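PDB 2FPO: ribosomal RNA small subunit methyltransferase D from Escherichia coli, which methylates the N2 atom of guanine 966 in the 16S rRNA of the assembled 30S particle, using S-adenosyl-L-methionine as methyl donor. Local coordinates for residues 82-86 against 87-91; 159-162 against 163-166. One frame throughout, in Å; residues are numbered along the deposited sequence.

Contact 1: 82-86 against 87-91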
loop_
_atom_site.group_PDB
_atom_site.type_symbol
_atom_site.label_atom_id
_atom_site.label_comp_id
_atom_site.label_asym_id
_atom_site.label_seq_id
_atom_site.Cartn_x
_atom_site.Cartn_y
_atom_site.Cartn_z
ATOM N N LEU A 82 -6.094 -1.212 5.975
ATOM C CA LEU A 82 -5.829 0.090 5.370
ATOM C C LEU A 82 -5.657 1.135 6.478
ATOM O O LEU A 82 -6.584 1.402 7.211
ATOM C CB LEU A 82 -6.973 0.491 4.421
ATOM C CG LEU A 82 -7.345 -0.567 3.352
ATOM C CD1 LEU A 82 -8.601 -0.160 2.576
ATOM C CD2 LEU A 82 -6.194 -0.837 2.387
ATOM N N ILE A 83 -4.468 1.718 6.573
ATOM C CA ILE A 83 -4.125 2.610 7.680
ATOM C C ILE A 83 -4.127 4.070 7.179
ATOM O O ILE A 83 -3.499 4.375 6.167
ATOM C CB ILE A 83 -2.721 2.321 8.306
ATOM C CG1 ILE A 83 -2.498 0.823 8.601
ATOM C CG2 ILE A 83 -2.538 3.169 9.617
ATOM C CD1 ILE A 83 -3.647 0.191 9.410
ATOM N N GLU A 84 -4.850 4.946 7.874
ATOM C CA GLU A 84 -5.000 6.304 7.386
ATOM C C GLU A 84 -5.153 7.272 8.534
ATOM O O GLU A 84 -6.083 7.151 9.328
ATOM C CB GLU A 84 -6.163 6.418 6.371
ATOM C CG GLU A 84 -6.526 7.909 5.963
ATOM C CD GLU A 84 -5.348 8.656 5.335
ATOM O OE1 GLU A 84 -4.613 8.023 4.510
ATOM O OE2 GLU A 84 -5.111 9.856 5.682
HETATM N N MSE A 85 -4.252 8.256 8.596
HETATM C CA MSE A 85 -4.192 9.247 9.678
HETATM C C MSE A 85 -5.368 10.236 9.661
HETATM O O MSE A 85 -5.844 10.658 10.713
HETATM C CB MSE A 85 -2.846 10.007 9.622
HETATM C CG MSE A 85 -2.491 10.847 10.871
HETATM SE SE MSE A 85 -2.921 12.766 10.710
HETATM C CE MSE A 85 -1.186 13.456 10.478
ATOM N N ASP A 86 -5.809 10.623 8.466
ATOM C CA ASP A 86 -6.871 11.627 8.328
ATOM C C ASP A 86 -8.272 11.033 8.629
ATOM O O ASP A 86 -8.723 10.105 7.943
ATOM C CB ASP A 86 -6.840 12.257 6.925
ATOM C CG ASP A 86 -7.747 13.470 6.807
ATOM O OD1 ASP A 86 -8.990 13.349 6.982
ATOM O OD2 ASP A 86 -7.218 14.574 6.576
ATOM N N ARG A 87 -8.930 11.563 9.667
ATOM C CA ARG A 87 -10.230 11.023 10.095
ATOM C C ARG A 87 -11.289 11.119 8.975
ATOM O O ARG A 87 -12.030 10.169 8.737
ATOM C CB ARG A 87 -10.730 11.677 11.402
ATOM C CG ARG A 87 -12.041 11.041 11.980
ATOM C CD ARG A 87 -12.827 11.989 12.881
ATOM N NE ARG A 87 -13.189 13.191 12.135
ATOM C CZ ARG A 87 -12.858 14.427 12.493
ATOM N NH1 ARG A 87 -13.202 15.450 11.720
ATOM N NH2 ARG A 87 -12.198 14.641 13.626
ATOM N N ALA A 88 -11.385 12.275 8.320
ATOM C CA ALA A 88 -12.331 12.458 7.218
ATOM C C ALA A 88 -12.080 11.463 6.047
ATOM O O ALA A 88 -13.013 10.888 5.482
ATOM C CB ALA A 88 -12.301 13.891 6.742
ATOM N N VAL A 89 -10.809 11.267 5.710
ATOM C CA VAL A 89 -10.402 10.387 4.641
ATOM C C VAL A 89 -10.648 8.908 5.032
ATOM O O VAL A 89 -11.185 8.156 4.213
ATOM C CB VAL A 89 -8.896 10.651 4.258
ATOM C CG1 VAL A 89 -8.395 9.610 3.283
ATOM C CG2 VAL A 89 -8.754 12.078 3.653
ATOM N N SER A 90 -10.294 8.525 6.270
ATOM C CA SER A 90 -10.563 7.165 6.796
ATOM C C SER A 90 -12.066 6.854 6.725
ATOM O O SER A 90 -12.460 5.757 6.354
ATOM C CB SER A 90 -10.126 6.982 8.266
ATOM O OG SER A 90 -8.844 7.480 8.548
ATOM N N GLN A 91 -12.898 7.826 7.098
ATOM C CA GLN A 91 -14.375 7.679 7.039
ATOM C C GLN A 91 -14.929 7.421 5.620
ATOM O O GLN A 91 -15.828 6.583 5.438
ATOM C CB GLN A 91 -15.082 8.901 7.670
ATOM C CG GLN A 91 -14.958 9.009 9.213
ATOM C CD GLN A 91 -15.624 10.275 9.809
ATOM O OE1 GLN A 91 -16.018 11.212 9.087
ATOM N NE2 GLN A 91 -15.738 10.310 11.148
#
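The carbonyl oxygen of D86 is gripped twice by S90. S90 N reaches D86 O at 2.8 Å as the first i to i+4 bond of the helix, while S90 OG donates to the same D86 O at 2.7 Å from above the carbonyl plane. In the conformer described, chi1 of -46° sets S90 OG beside its own backbone N, where it can share the acceptor. S90 OG also lies 2.9 Å from E84 O and has a weak hydrogen bond with N109 OD1. D86 is the N-cap: its carboxylate folds back over the first turn, and V89 N donates to D86 OD1 at 3.0 Å from above the carboxylate plane. V89 lies crosswise to this side chain, CG2 against D86 CG, and its other methyl, CG1, packs 3.7 Å from E84 CG. The bent chain of E84 carries OE2 back to accept from D86 N at 3.0 Å, while E84 OE1 is bonded to the backbone N of G64; the carboxylate thus ties the cap residue to another loop. The whole turn links strand 79-83 to helix 87-99 in a beta-alpha-beta unit completed by strand 105-108, whose V107 touches S90.

Contact 2: 159-162 against 163-166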
loop_
_atom_site.group_PDB
_atom_site.type_symbol
_atom_site.label_atom_id
_atom_site.label_comp_id
_atom_site.label_asym_id
_atom_site.label_seq_id
_atom_site.Cartn_x
_atom_site.Cartn_y
_atom_site.Cartn_z
ATOM N N GLU A 159 7.265 4.261 -2.892
ATOM C CA GLU A 159 7.249 5.374 -3.804
ATOM C C GLU A 159 8.070 6.541 -3.194
ATOM O O GLU A 159 7.916 6.885 -2.006
ATOM C CB GLU A 159 5.799 5.780 -4.051
ATOM C CG GLU A 159 5.628 6.898 -5.001
ATOM C CD GLU A 159 4.165 7.143 -5.374
ATOM O OE1 GLU A 159 3.417 6.157 -5.608
ATOM O OE2 GLU A 159 3.797 8.338 -5.451
ATOM N N SER A 160 8.941 7.133 -4.015
ATOM C CA SER A 160 9.851 8.168 -3.545
ATOM C C SER A 160 10.390 9.039 -4.677
ATOM O O SER A 160 10.640 8.549 -5.760
ATOM C CB SER A 160 11.014 7.518 -2.790
ATOM O OG SER A 160 11.755 8.492 -2.082
ATOM N N GLU A 161 10.588 10.329 -4.399
ATOM C CA GLU A 161 11.184 11.243 -5.371
ATOM C C GLU A 161 12.612 10.812 -5.681
ATOM O O GLU A 161 13.385 10.510 -4.765
ATOM C CB GLU A 161 11.177 12.682 -4.842
ATOM C CG GLU A 161 9.810 13.343 -4.837
ATOM C CD GLU A 161 8.799 12.640 -3.929
ATOM O OE1 GLU A 161 9.125 12.370 -2.743
ATOM O OE2 GLU A 161 7.678 12.364 -4.416
ATOM N N VAL A 162 12.940 10.766 -6.967
ATOM C CA VAL A 162 14.291 10.402 -7.451
ATOM C C VAL A 162 15.399 11.122 -6.676
ATOM O O VAL A 162 16.355 10.494 -6.202
ATOM C CB VAL A 162 14.451 10.707 -8.953
ATOM C CG1 VAL A 162 15.917 10.677 -9.364
ATOM C CG2 VAL A 162 13.658 9.713 -9.759
ATOM N N GLU A 163 15.219 12.433 -6.525
ATOM C CA GLU A 163 16.140 13.323 -5.821
ATOM C C GLU A 163 16.589 12.797 -4.454
ATOM O O GLU A 163 17.655 13.191 -3.954
ATOM C CB GLU A 163 15.447 14.665 -5.614
ATOM C CG GLU A 163 16.339 15.868 -5.737
ATOM C CD GLU A 163 15.557 17.165 -5.617
ATOM O OE1 GLU A 163 14.402 17.110 -5.133
ATOM O OE2 GLU A 163 16.103 18.230 -6.002
ATOM N N ASN A 164 15.780 11.911 -3.870
ATOM C CA ASN A 164 16.036 11.361 -2.545
ATOM C C ASN A 164 17.081 10.265 -2.552
ATOM O O ASN A 164 17.641 9.966 -1.510
ATOM C CB ASN A 164 14.750 10.805 -1.908
ATOM C CG ASN A 164 13.744 11.887 -1.547
ATOM O OD1 ASN A 164 12.527 11.651 -1.533
ATOM N ND2 ASN A 164 14.241 13.072 -1.234
ATOM N N GLY A 165 17.338 9.677 -3.719
ATOM C CA GLY A 165 18.168 8.481 -3.828
ATOM C C GLY A 165 17.444 7.199 -3.420
ATOM O O GLY A 165 16.225 7.201 -3.164
ATOM N N LEU A 166 18.193 6.100 -3.339
ATOM C CA LEU A 166 17.642 4.830 -2.864
ATOM C C LEU A 166 17.429 4.909 -1.361
ATOM O O LEU A 166 18.322 5.371 -0.645
ATOM C CB LEU A 166 18.599 3.677 -3.168
ATOM C CG LEU A 166 18.869 3.307 -4.614
ATOM C CD1 LEU A 166 20.267 2.707 -4.701
ATOM C CD2 LEU A 166 17.812 2.344 -5.177
HETATM O O HOH W 1 14.220 7.509 -0.952
HETATM O O HOH W 2 10.555 13.644 -0.980
HETATM O O HOH W 3 14.306 7.701 -4.547
#
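N164 folds its side chain back over the peptide carbonyl of E161, with N164 CB 3.2 Å from E161 O. Its CG stands beside the backbone N (chi1 -69°), and this directs the amide oxygen toward the end of the strand, where N164 OD1 comes within 3.3 Å of S160 OG, at best a weak bond. The side chains of E161 and N164 run side by side in the same direction, their carboxylate and amide planes almost perpendicular (89°). In the conformer described, a water donates to both E161 OE1 and N164 OD1, joining the two acceptors, which do not bond each other directly. With an alanine here, that water would probably lose one of its two acceptors, and E161 O the amide group that lies against it. The backbone turns tightly at this point: N164 N donates to E161 O at 2.9 Å, and G165 N to V162 O at 2.8 Å. Another water, at 2.9 Å from S160 OG, donates to G165 O and so spans the turn. G165 has a positive phi, which favours glycine, where the chain leaves the turn. The successive i to i+3 bonds are those of a short 3-10 turn, here ending strand 154-161 and starting the loop toward strand 173-181.

Contacts 1 and 2 follow one another along the chain and belong to the same seven-stranded mixed sheet, with centres 25 Å apart and nearest atoms about 13 Å apart. Each lies where the chain leaves a strand of the sheet. Between these two strands, 79-83 and 154-161, lie 57-60 and 123-128, so the contacts are well separated across it. The strand order 3-2-1-4-5-7-6, with 184-191 antiparallel, is that of the Rossmann-like AdoMet-dependent methyltransferases. Contact 1 lies within the alternating beta-alpha part; contact 2 lies at the end of its last parallel strand, where the chain passes to 173-181 and 184-191.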